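Local coordinates for protein glutamyl-tRNA synthetase (Methanothermobacter thermautotrophicus, PDB 3AII) that probably joins glutamate to tRNA in two steps, first activating the amino acid with ATP and then passing it to the acceptor end of the tRNA, at residues Ala116-Leu119 with Asn120-Ala124; Trp386-Ile389 with Tyr390-Arg394; Glu177-Glu180 with Lys181-Arg185; Phe226-Lys229 with Glu230-Val234. All blocks are in the same frame, centred on the assembly; numbering follows the deposited sequence.

Interaction 1. Residues Ala116-Leu119 with Asn120-Ala124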
loop_
_atom_site.group_PDB
_atom_site.type_symbol
_atom_site.label_atom_id
_atom_site.label_comp_id
_atom_site.label_asym_id
_atom_site.label_seq_id
_atom_site.Cartn_x
_atom_site.Cartn_y
_atom_site.Cartn_z
ATOM N N ALA A 116 -1.642 1.352 9.506
ATOM C CA ALA A 116 -2.571 0.831 10.516
ATOM C C ALA A 116 -2.280 -0.631 10.829
ATOM O O ALA A 116 -2.325 -1.062 11.983
ATOM C CB ALA A 116 -4.018 0.989 10.054
ATOM N N ALA A 117 -1.990 -1.401 9.791
ATOM C CA ALA A 117 -1.744 -2.830 9.972
ATOM C C ALA A 117 -0.490 -3.064 10.803
ATOM O O ALA A 117 -0.489 -3.840 11.759
ATOM C CB ALA A 117 -1.617 -3.512 8.625
ATOM N N ILE A 118 0.579 -2.369 10.434
ATOM C CA ILE A 118 1.850 -2.508 11.138
ATOM C C ILE A 118 1.749 -2.050 12.596
ATOM O O ILE A 118 2.183 -2.753 13.503
ATOM C CB ILE A 118 2.964 -1.747 10.404
ATOM C CG1 ILE A 118 3.297 -2.455 9.087
ATOM C CG2 ILE A 118 4.217 -1.648 11.282
ATOM C CD1 ILE A 118 3.913 -1.564 8.063
ATOM N N LEU A 119 1.164 -0.879 12.826
ATOM C CA LEU A 119 1.094 -0.356 14.183
ATOM C C LEU A 119 0.273 -1.275 15.083
ATOM O O LEU A 119 0.673 -1.594 16.199
ATOM C CB LEU A 119 0.534 1.072 14.192
ATOM C CG LEU A 119 1.464 2.092 13.540
ATOM C CD1 LEU A 119 0.787 3.450 13.416
ATOM C CD2 LEU A 119 2.757 2.189 14.335
ATOM N N ASN A 120 -0.873 -1.722 14.590
ATOM C CA ASN A 120 -1.705 -2.598 15.391
ATOM C C ASN A 120 -1.041 -3.932 15.651
ATOM O O ASN A 120 -1.130 -4.488 16.752
ATOM C CB ASN A 120 -3.074 -2.772 14.741
ATOM C CG ASN A 120 -3.975 -1.601 15.011
ATOM O OD1 ASN A 120 -4.528 -1.476 16.103
ATOM N ND2 ASN A 120 -4.116 -0.720 14.033
ATOM N N HIS A 121 -0.349 -4.440 14.640
ATOM C CA HIS A 121 0.408 -5.672 14.804
ATOM C C HIS A 121 1.550 -5.490 15.814
ATOM O O HIS A 121 1.726 -6.310 16.708
ATOM C CB HIS A 121 0.926 -6.152 13.458
ATOM C CG HIS A 121 1.874 -7.304 13.553
ATOM N ND1 HIS A 121 1.525 -8.513 14.115
ATOM C CD2 HIS A 121 3.162 -7.430 13.153
ATOM C CE1 HIS A 121 2.557 -9.338 14.056
ATOM N NE2 HIS A 121 3.564 -8.703 13.478
ATOM N N GLU A 122 2.297 -4.395 15.687
ATOM C CA GLU A 122 3.366 -4.095 16.646
ATOM C C GLU A 122 2.885 -3.947 18.094
ATOM O O GLU A 122 3.566 -4.385 19.017
ATOM C CB GLU A 122 4.156 -2.847 16.224
ATOM C CG GLU A 122 4.954 -2.993 14.930
ATOM C CD GLU A 122 6.174 -3.898 15.074
ATOM O OE1 GLU A 122 6.686 -4.070 16.201
ATOM O OE2 GLU A 122 6.623 -4.442 14.046
ATOM N N TYR A 123 1.724 -3.330 18.309
ATOM C CA TYR A 123 1.198 -3.234 19.668
ATOM C C TYR A 123 0.720 -4.578 20.198
ATOM O O TYR A 123 0.858 -4.864 21.381
ATOM C CB TYR A 123 0.098 -2.180 19.785
ATOM C CG TYR A 123 0.649 -0.800 20.021
ATOM C CD1 TYR A 123 0.635 0.157 19.020
ATOM C CD2 TYR A 123 1.216 -0.465 21.247
ATOM C CE1 TYR A 123 1.158 1.423 19.234
ATOM C CE2 TYR A 123 1.741 0.794 21.468
ATOM C CZ TYR A 123 1.706 1.732 20.462
ATOM O OH TYR A 123 2.227 2.983 20.689
ATOM N N ALA A 124 0.154 -5.406 19.325
ATOM C CA ALA A 124 -0.269 -6.737 19.747
ATOM C C ALA A 124 0.948 -7.561 20.174
ATOM O O ALA A 124 0.884 -8.302 21.158
ATOM C CB ALA A 124 -1.062 -7.441 18.626
#

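Interaction 2. Residues Trp386-Ile389 with Tyr390-Arg394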
loop_
_atom_site.group_PDB
_atom_site.type_symbol
_atom_site.label_atom_id
_atom_site.label_comp_id
_atom_site.label_asym_id
_atom_site.label_seq_id
_atom_site.Cartn_x
_atom_site.Cartn_y
_atom_site.Cartn_z
ATOM N N TRP A 386 8.273 9.333 -0.964
ATOM C CA TRP A 386 8.736 8.049 -1.468
ATOM C C TRP A 386 10.245 7.923 -1.291
ATOM O O TRP A 386 10.756 6.827 -1.060
ATOM C CB TRP A 386 8.307 7.830 -2.921
ATOM C CG TRP A 386 6.868 7.474 -3.029
ATOM C CD1 TRP A 386 5.852 8.274 -3.463
ATOM C CD2 TRP A 386 6.266 6.228 -2.654
ATOM N NE1 TRP A 386 4.657 7.598 -3.399
ATOM C CE2 TRP A 386 4.884 6.341 -2.904
ATOM C CE3 TRP A 386 6.764 5.027 -2.138
ATOM C CZ2 TRP A 386 3.993 5.296 -2.656
ATOM C CZ3 TRP A 386 5.879 3.991 -1.893
ATOM C CH2 TRP A 386 4.508 4.133 -2.150
ATOM N N LYS A 387 10.954 9.049 -1.363
ATOM C CA LYS A 387 12.396 9.038 -1.154
ATOM C C LYS A 387 12.753 8.519 0.230
ATOM O O LYS A 387 13.801 7.907 0.425
ATOM C CB LYS A 387 12.995 10.428 -1.400
ATOM C CG LYS A 387 13.077 10.772 -2.883
ATOM C CD LYS A 387 13.523 12.203 -3.144
ATOM C CE LYS A 387 13.580 12.470 -4.645
ATOM N NZ LYS A 387 13.852 13.894 -4.986
ATOM N N LYS A 388 11.870 8.755 1.192
ATOM C CA LYS A 388 12.061 8.229 2.529
ATOM C C LYS A 388 11.985 6.701 2.517
ATOM O O LYS A 388 12.774 6.018 3.171
ATOM C CB LYS A 388 11.010 8.818 3.472
ATOM C CG LYS A 388 11.117 8.335 4.897
ATOM C CD LYS A 388 12.520 8.497 5.434
ATOM C CE LYS A 388 12.590 8.049 6.880
ATOM N NZ LYS A 388 13.959 7.625 7.271
ATOM N N ILE A 389 11.035 6.165 1.767
ATOM C CA ILE A 389 10.887 4.719 1.699
ATOM C C ILE A 389 12.077 4.142 0.922
ATOM O O ILE A 389 12.637 3.101 1.291
ATOM C CB ILE A 389 9.564 4.324 1.022
ATOM C CG1 ILE A 389 8.376 4.711 1.911
ATOM C CG2 ILE A 389 9.529 2.827 0.718
ATOM C CD1 ILE A 389 7.038 4.526 1.239
ATOM N N TYR A 390 12.482 4.838 -0.133
ATOM C CA TYR A 390 13.588 4.361 -0.960
ATOM C C TYR A 390 14.881 4.319 -0.156
ATOM O O TYR A 390 15.695 3.407 -0.316
ATOM C CB TYR A 390 13.780 5.247 -2.196
ATOM C CG TYR A 390 12.599 5.276 -3.145
ATOM C CD1 TYR A 390 11.678 4.238 -3.177
ATOM C CD2 TYR A 390 12.430 6.328 -4.039
ATOM C CE1 TYR A 390 10.604 4.260 -4.044
ATOM C CE2 TYR A 390 11.357 6.354 -4.916
ATOM C CZ TYR A 390 10.450 5.317 -4.914
ATOM O OH TYR A 390 9.388 5.328 -5.784
ATOM N N GLY A 391 15.074 5.317 0.698
ATOM C CA GLY A 391 16.244 5.369 1.551
ATOM C C GLY A 391 16.371 4.153 2.451
ATOM O O GLY A 391 17.460 3.595 2.610
ATOM N N LEU A 392 15.255 3.736 3.042
ATOM C CA LEU A 392 15.252 2.569 3.907
ATOM C C LEU A 392 15.470 1.304 3.093
ATOM O O LEU A 392 16.188 0.393 3.514
ATOM C CB LEU A 392 13.926 2.473 4.664
ATOM C CG LEU A 392 13.729 3.516 5.762
ATOM C CD1 LEU A 392 12.296 3.458 6.261
ATOM C CD2 LEU A 392 14.714 3.281 6.896
ATOM N N ASN A 393 14.831 1.246 1.933
ATOM C CA ASN A 393 14.980 0.084 1.069
ATOM C C ASN A 393 16.402 -0.046 0.542
ATOM O O ASN A 393 16.962 -1.147 0.469
ATOM C CB ASN A 393 14.008 0.158 -0.107
ATOM C CG ASN A 393 13.700 -1.202 -0.666
ATOM O OD1 ASN A 393 13.248 -2.087 0.067
ATOM N ND2 ASN A 393 13.957 -1.395 -1.961
ATOM N N ARG A 394 16.981 1.089 0.165
ATOM C CA ARG A 394 18.349 1.118 -0.346
ATOM C C ARG A 394 19.332 0.563 0.692
ATOM O O ARG A 394 20.222 -0.216 0.360
ATOM C CB ARG A 394 18.724 2.543 -0.747
ATOM C CG ARG A 394 20.132 2.690 -1.316
ATOM C CD ARG A 394 20.396 4.142 -1.741
ATOM N NE ARG A 394 19.405 4.602 -2.711
ATOM C CZ ARG A 394 18.465 5.515 -2.465
ATOM N NH1 ARG A 394 17.603 5.849 -3.423
ATOM N NH2 ARG A 394 18.388 6.102 -1.275
HETATM O O HOH W 1 16.352 8.173 -0.925
#

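Interaction 3. Residues Glu177-Glu180 with Lys181-Arg185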
loop_
_atom_site.group_PDB
_atom_site.type_symbol
_atom_site.label_atom_id
_atom_site.label_comp_id
_atom_site.label_asym_id
_atom_site.label_seq_id
_atom_site.Cartn_x
_atom_site.Cartn_y
_atom_site.Cartn_z
ATOM N N GLU A 177 -30.110 -7.350 15.463
ATOM C CA GLU A 177 -30.349 -7.661 16.874
ATOM C C GLU A 177 -30.029 -6.457 17.748
ATOM O O GLU A 177 -30.824 -6.065 18.633
ATOM C CB GLU A 177 -29.477 -8.849 17.305
ATOM C CG GLU A 177 -29.644 -9.242 18.770
ATOM C CD GLU A 177 -28.588 -10.242 19.225
ATOM O OE1 GLU A 177 -27.959 -10.883 18.353
ATOM O OE2 GLU A 177 -28.382 -10.382 20.452
ATOM N N TYR A 178 -28.869 -5.857 17.511
ATOM C CA TYR A 178 -28.466 -4.728 18.334
ATOM C C TYR A 178 -29.174 -3.431 17.972
ATOM O O TYR A 178 -29.248 -2.539 18.791
ATOM C CB TYR A 178 -26.934 -4.601 18.434
ATOM C CG TYR A 178 -26.431 -5.661 19.376
ATOM C CD1 TYR A 178 -26.443 -5.448 20.744
ATOM C CD2 TYR A 178 -26.053 -6.911 18.906
ATOM C CE1 TYR A 178 -26.043 -6.435 21.624
ATOM C CE2 TYR A 178 -25.660 -7.916 19.792
ATOM C CZ TYR A 178 -25.659 -7.655 21.148
ATOM O OH TYR A 178 -25.266 -8.631 22.037
ATOM N N THR A 179 -29.703 -3.339 16.754
ATOM C CA THR A 179 -30.606 -2.227 16.428
ATOM C C THR A 179 -31.881 -2.317 17.271
ATOM O O THR A 179 -32.336 -1.312 17.825
ATOM C CB THR A 179 -30.969 -2.216 14.936
ATOM O OG1 THR A 179 -29.786 -1.922 14.181
ATOM C CG2 THR A 179 -32.020 -1.147 14.640
ATOM N N GLU A 180 -32.470 -3.508 17.332
ATOM C CA GLU A 180 -33.677 -3.738 18.146
ATOM C C GLU A 180 -33.400 -3.462 19.627
ATOM O O GLU A 180 -34.210 -2.849 20.316
ATOM C CB GLU A 180 -34.222 -5.156 17.940
ATOM C CG GLU A 180 -34.710 -5.415 16.512
ATOM C CD GLU A 180 -35.842 -6.432 16.428
ATOM O OE1 GLU A 180 -36.050 -7.194 17.401
ATOM O OE2 GLU A 180 -36.527 -6.462 15.382
ATOM N N LYS A 181 -32.236 -3.887 20.111
ATOM C CA LYS A 181 -31.892 -3.646 21.511
ATOM C C LYS A 181 -31.709 -2.160 21.784
ATOM O O LYS A 181 -32.139 -1.653 22.829
ATOM C CB LYS A 181 -30.628 -4.424 21.907
ATOM C CG LYS A 181 -30.897 -5.915 22.135
ATOM C CD LYS A 181 -29.627 -6.669 22.509
ATOM C CE LYS A 181 -29.906 -8.165 22.665
ATOM N NZ LYS A 181 -28.667 -8.929 22.968
ATOM N N LEU A 182 -31.080 -1.459 20.846
ATOM C CA LEU A 182 -30.836 -0.038 21.003
ATOM C C LEU A 182 -32.165 0.721 21.044
ATOM O O LEU A 182 -32.340 1.644 21.829
ATOM C CB LEU A 182 -29.963 0.482 19.859
ATOM C CG LEU A 182 -29.586 1.964 19.845
ATOM C CD1 LEU A 182 -28.812 2.340 21.099
ATOM C CD2 LEU A 182 -28.784 2.307 18.582
ATOM N N ILE A 183 -33.081 0.346 20.159
ATOM C CA ILE A 183 -34.436 0.896 20.166
ATOM C C ILE A 183 -35.184 0.596 21.473
ATOM O O ILE A 183 -35.856 1.474 22.022
ATOM C CB ILE A 183 -35.236 0.372 18.950
ATOM C CG1 ILE A 183 -34.663 0.937 17.646
ATOM C CG2 ILE A 183 -36.716 0.731 19.073
ATOM C CD1 ILE A 183 -35.322 0.336 16.390
ATOM N N GLU A 184 -35.059 -0.625 21.986
ATOM C CA GLU A 184 -35.731 -0.959 23.245
ATOM C C GLU A 184 -35.189 -0.145 24.407
ATOM O O GLU A 184 -35.933 0.230 25.325
ATOM C CB GLU A 184 -35.656 -2.455 23.580
ATOM C CG GLU A 184 -36.441 -2.734 24.879
ATOM C CD GLU A 184 -36.802 -4.184 25.120
ATOM O OE1 GLU A 184 -36.331 -5.062 24.365
ATOM O OE2 GLU A 184 -37.569 -4.433 26.086
ATOM N N ARG A 185 -33.894 0.137 24.365
ATOM C CA ARG A 185 -33.261 0.954 25.391
ATOM C C ARG A 185 -33.511 2.445 25.194
ATOM O O ARG A 185 -32.995 3.259 25.948
ATOM C CB ARG A 185 -31.750 0.686 25.422
ATOM C CG ARG A 185 -31.380 -0.680 26.000
ATOM C CD ARG A 185 -29.883 -0.785 26.241
ATOM N NE ARG A 185 -29.554 -1.718 27.312
ATOM C CZ ARG A 185 -28.957 -1.370 28.448
ATOM N NH1 ARG A 185 -28.613 -0.109 28.663
ATOM N NH2 ARG A 185 -28.692 -2.288 29.367
#

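Interaction 4. Residues Phe226-Lys229 with Glu230-Val234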
loop_
_atom_site.group_PDB
_atom_site.type_symbol
_atom_site.label_atom_id
_atom_site.label_comp_id
_atom_site.label_asym_id
_atom_site.label_seq_id
_atom_site.Cartn_x
_atom_site.Cartn_y
_atom_site.Cartn_z
ATOM N N PHE A 226 -37.578 -3.307 5.984
ATOM C CA PHE A 226 -37.110 -4.433 5.209
ATOM C C PHE A 226 -37.868 -4.621 3.901
ATOM O O PHE A 226 -37.449 -5.413 3.050
ATOM C CB PHE A 226 -37.143 -5.697 6.076
ATOM C CG PHE A 226 -36.043 -5.728 7.093
ATOM C CD1 PHE A 226 -36.115 -4.938 8.233
ATOM C CD2 PHE A 226 -34.904 -6.492 6.873
ATOM C CE1 PHE A 226 -35.081 -4.943 9.163
ATOM C CE2 PHE A 226 -33.877 -6.501 7.793
ATOM C CZ PHE A 226 -33.965 -5.723 8.941
ATOM N N GLU A 227 -38.962 -3.875 3.732
ATOM C CA GLU A 227 -39.725 -3.913 2.485
ATOM C C GLU A 227 -39.903 -2.520 1.887
ATOM O O GLU A 227 -40.762 -2.307 1.022
ATOM C CB GLU A 227 -41.094 -4.557 2.709
ATOM C CG GLU A 227 -41.017 -6.001 3.175
ATOM C CD GLU A 227 -40.439 -6.920 2.119
ATOM O OE1 GLU A 227 -39.819 -7.940 2.489
ATOM O OE2 GLU A 227 -40.600 -6.620 0.917
ATOM N N MET A 228 -39.105 -1.570 2.353
ATOM C CA MET A 228 -39.204 -0.202 1.846
ATOM C C MET A 228 -38.131 0.077 0.805
ATOM O O MET A 228 -37.194 -0.701 0.637
ATOM C CB MET A 228 -39.134 0.799 2.991
ATOM C CG MET A 228 -40.342 0.678 3.925
ATOM S SD MET A 228 -40.244 1.779 5.336
ATOM C CE MET A 228 -40.415 3.360 4.510
ATOM N N LYS A 229 -38.279 1.192 0.103
ATOM C CA LYS A 229 -37.347 1.513 -0.968
ATOM C C LYS A 229 -36.085 2.213 -0.469
ATOM O O LYS A 229 -36.065 2.800 0.607
ATOM C CB LYS A 229 -38.057 2.344 -2.037
ATOM C CG LYS A 229 -39.196 1.587 -2.710
ATOM C CD LYS A 229 -39.971 2.475 -3.663
ATOM C CE LYS A 229 -39.130 2.834 -4.870
ATOM N NZ LYS A 229 -39.814 3.834 -5.736
ATOM N N GLU A 230 -35.026 2.119 -1.263
ATOM C CA GLU A 230 -33.762 2.763 -0.942
ATOM C C GLU A 230 -33.974 4.232 -0.607
ATOM O O GLU A 230 -34.694 4.944 -1.311
ATOM C CB GLU A 230 -32.783 2.608 -2.110
ATOM C CG GLU A 230 -31.468 3.345 -1.918
ATOM C CD GLU A 230 -30.333 2.754 -2.744
ATOM O OE1 GLU A 230 -30.553 1.774 -3.482
ATOM O OE2 GLU A 230 -29.206 3.262 -2.637
ATOM N N GLY A 231 -33.367 4.682 0.486
ATOM C CA GLY A 231 -33.452 6.080 0.887
ATOM C C GLY A 231 -34.740 6.570 1.550
ATOM O O GLY A 231 -34.846 7.749 1.890
ATOM N N SER A 232 -35.710 5.687 1.776
ATOM C CA SER A 232 -37.026 6.113 2.254
ATOM C C SER A 232 -37.166 6.226 3.774
ATOM O O SER A 232 -38.098 6.853 4.266
ATOM C CB SER A 232 -38.124 5.184 1.725
ATOM O OG SER A 232 -37.940 3.863 2.205
ATOM N N ALA A 233 -36.262 5.600 4.512
ATOM C CA ALA A 233 -36.318 5.653 5.969
ATOM C C ALA A 233 -34.935 5.285 6.486
ATOM O O ALA A 233 -34.211 4.540 5.838
ATOM C CB ALA A 233 -37.362 4.671 6.502
ATOM N N VAL A 234 -34.578 5.819 7.648
ATOM C CA VAL A 234 -33.305 5.485 8.283
ATOM C C VAL A 234 -33.530 5.237 9.772
ATOM O O VAL A 234 -34.540 5.670 10.344
ATOM C CB VAL A 234 -32.265 6.607 8.095
ATOM C CG1 VAL A 234 -31.849 6.687 6.627
ATOM C CG2 VAL A 234 -32.825 7.940 8.586
#

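Interaction 1. Residues Ala116-Leu119 with Asn120-Ala124
Asn120 folds back along its own helix to the carbonyl of Ala116, one turn earlier. Asn120 CB lies 3.3 Å from Ala116 O. Its CG stays beside the backbone N, anti to the carbonyl carbon (chi1 -80°). This turns the amide back toward that oxygen, which ND2 meets nearly in the amide plane. At the tip, Asn120 ND2 donates to Ala116 O at 2.7 Å. The bond is fairly straight, 160° at the hydrogen. Asn120 N donates to Ala116 O at 3.1 Å. The two donors come from opposite faces of the carbonyl plane, so main chain and side chain of one residue hold a single acceptor. Asn120 ND2 also donates to Leu291 O, which helps fix the rotation of the amide. Two residues further along, Ile118 CG2 lies 4.0 Å from Glu122 CG, the side chains side by side. The carboxylate of Glu122 forms salt bridges with Arg369 and Arg125. Helix 111-126 begins within the predicted HIGH region and belongs to a beta-alpha-beta unit with strands 98-101 and 130-135. Asn120, Tyr123 and Ala124 pack on Leu99 of strand 98-101, Leu119 and Tyr123 meet Leu291 of strand 289-291, and Ile118 packs against helix 365-375.

Interaction 2. Residues Trp386-Ile389 with Tyr390-Arg394
The ring of Tyr390 lies across the start of its helix, with one face turned to Trp386. Trp386 O sits 3.2 Å above the ring plane, offset toward the rim. Trp386 CB approaches the same ring as a CH-pi contact, 4.2 Å from the centroid and 28° off the normal. Trp386 CB is 3.9 Å from Tyr390 CZ. Tyr390 CG is anti to the carbonyl carbon (chi1 -62°), and this carries the ring back over Trp386. The indole leads away, so the aliphatic CB does the touching. Trp386 O also accepts the backbone N of Tyr390 at 2.8 Å. A leucine in place of Tyr390 would probably leave Trp386 CB without its aromatic face and Arg361 without the hydroxyl it bonds. A water donates to Lys387 O at 2.9 Å and accepts from Arg394 NH2, lying at the edge of the guanidinium and in its plane. Helix 386-397 packs by Lys388, Ile389 and Leu392 on Leu371 of helix 365-375. It also meets the C-terminal strand: the Tyr390 ring touches His552 of strand 546-552. Asn393 bonds Arg364 N through OD1, and His552 and Gly362 O through ND2.

Interaction 3. Residues Glu177-Glu180 with Lys181-Arg185
Lys181 NZ and Glu177 OE2 form a salt bridge of 2.9 Å, an i to i+4 glutamate-lysine pair along one helix. The ammonium reaches OE2 on the anti side of the carboxylate, 15° out of its plane. The two side chains run side by side in the same direction. Glu177 CG is anti to the backbone N (chi1 179°), and the chain is extended beyond it, so its carboxylate comes level with the end of the extended lysine. An alanine in place of Glu177 would probably leave the ammonium of Lys181 without this charge partner and its end freer to turn. At the backbone, Lys181 N donates to Glu177 O at 3.0 Å. Tyr178 flanks the lysine as well. Lys181 CD approaches Tyr178 CE1 at 3.7 Å, and Lys181 NZ lies 3.5 Å from Tyr178 OH. The aliphatic part of the lysine thus runs along the tyrosine. Further round, Thr179 CG2 and Ile183 CD1 lie 4.0 Å apart, again side by side. Thr179 OG1 bonds back to Tyr175 O, leaving its methyl to meet the isoleucine. All of this lies on the last turns of helix 172-184. Leu182 packs on helix 299-310 and, with Thr179, on Phe276 of helix 274-284. Glu180 and Ile183 face helix 215-224, and Leu182 and Ile183 touch Ala188 of strand 188-191.

Interaction 4. Residues Phe226-Lys229 with Glu230-Val234
Lys229 O takes two hydrogen bonds from Ser232, one from its hydroxyl and one from its backbone. Ser232 OG donates to Lys229 O at 2.7 Å, tilted 15° from the carbonyl plane. Ser232 N donates to Lys229 O at 3.1 Å from above that plane. The second bond closes a type II beta turn from Lys229 to Ser232. Ser232 OG stands between its backbone N and carbonyl carbon (chi1 63°), which brings the hydroxyl back to the turn's opening carbonyl. Gly231 occupies the third position with a positive phi of 77°, a conformation that favours glycine. Met228 packs against the serine. Met228 CB is 3.4 Å from Ser232 OG. The chain then bends at chi3, and its methyl lies against both residues: Met228 CE is 3.4 Å from Ser232 OG and 3.9 Å from Ala233 CB. Two outside charges hold the loop: Glu230 forms a salt bridge with Arg141, and Arg269 donates to Met228 O. Val234 then pairs by backbone bonds with Cys191, a zinc ligand. The chemistry is thus that of a turn whose first carbonyl is doubly satisfied by one serine, with an apolar methionine-alanine contact beside it. The two bonds probably limit rotation of the serine about chi1.

In the fold
All four interactions belong to the catalytic part of the class I synthetase chain. Along the chain they run in the order 1, 3, 4, 2. Interactions 1 and 2 have centres about 21 Å apart and do not touch. Both pack on helix 365-375. Interactions 3 and 4 form a second pair, with centres about 18 Å apart. They are joined through helix 215-224 and the antiparallel sheet of strands 188-191, 234-237, 252-256 and 270-272, with Ala233 about 9 Å and Ile183 about 13 Å, side chain to ion, from the bound zinc. The centres of interactions 2 and 4 are about 50 Å apart. The set thus spans the nucleotide-binding fold, the zinc-bearing region and the helix that meets the C-terminal strand.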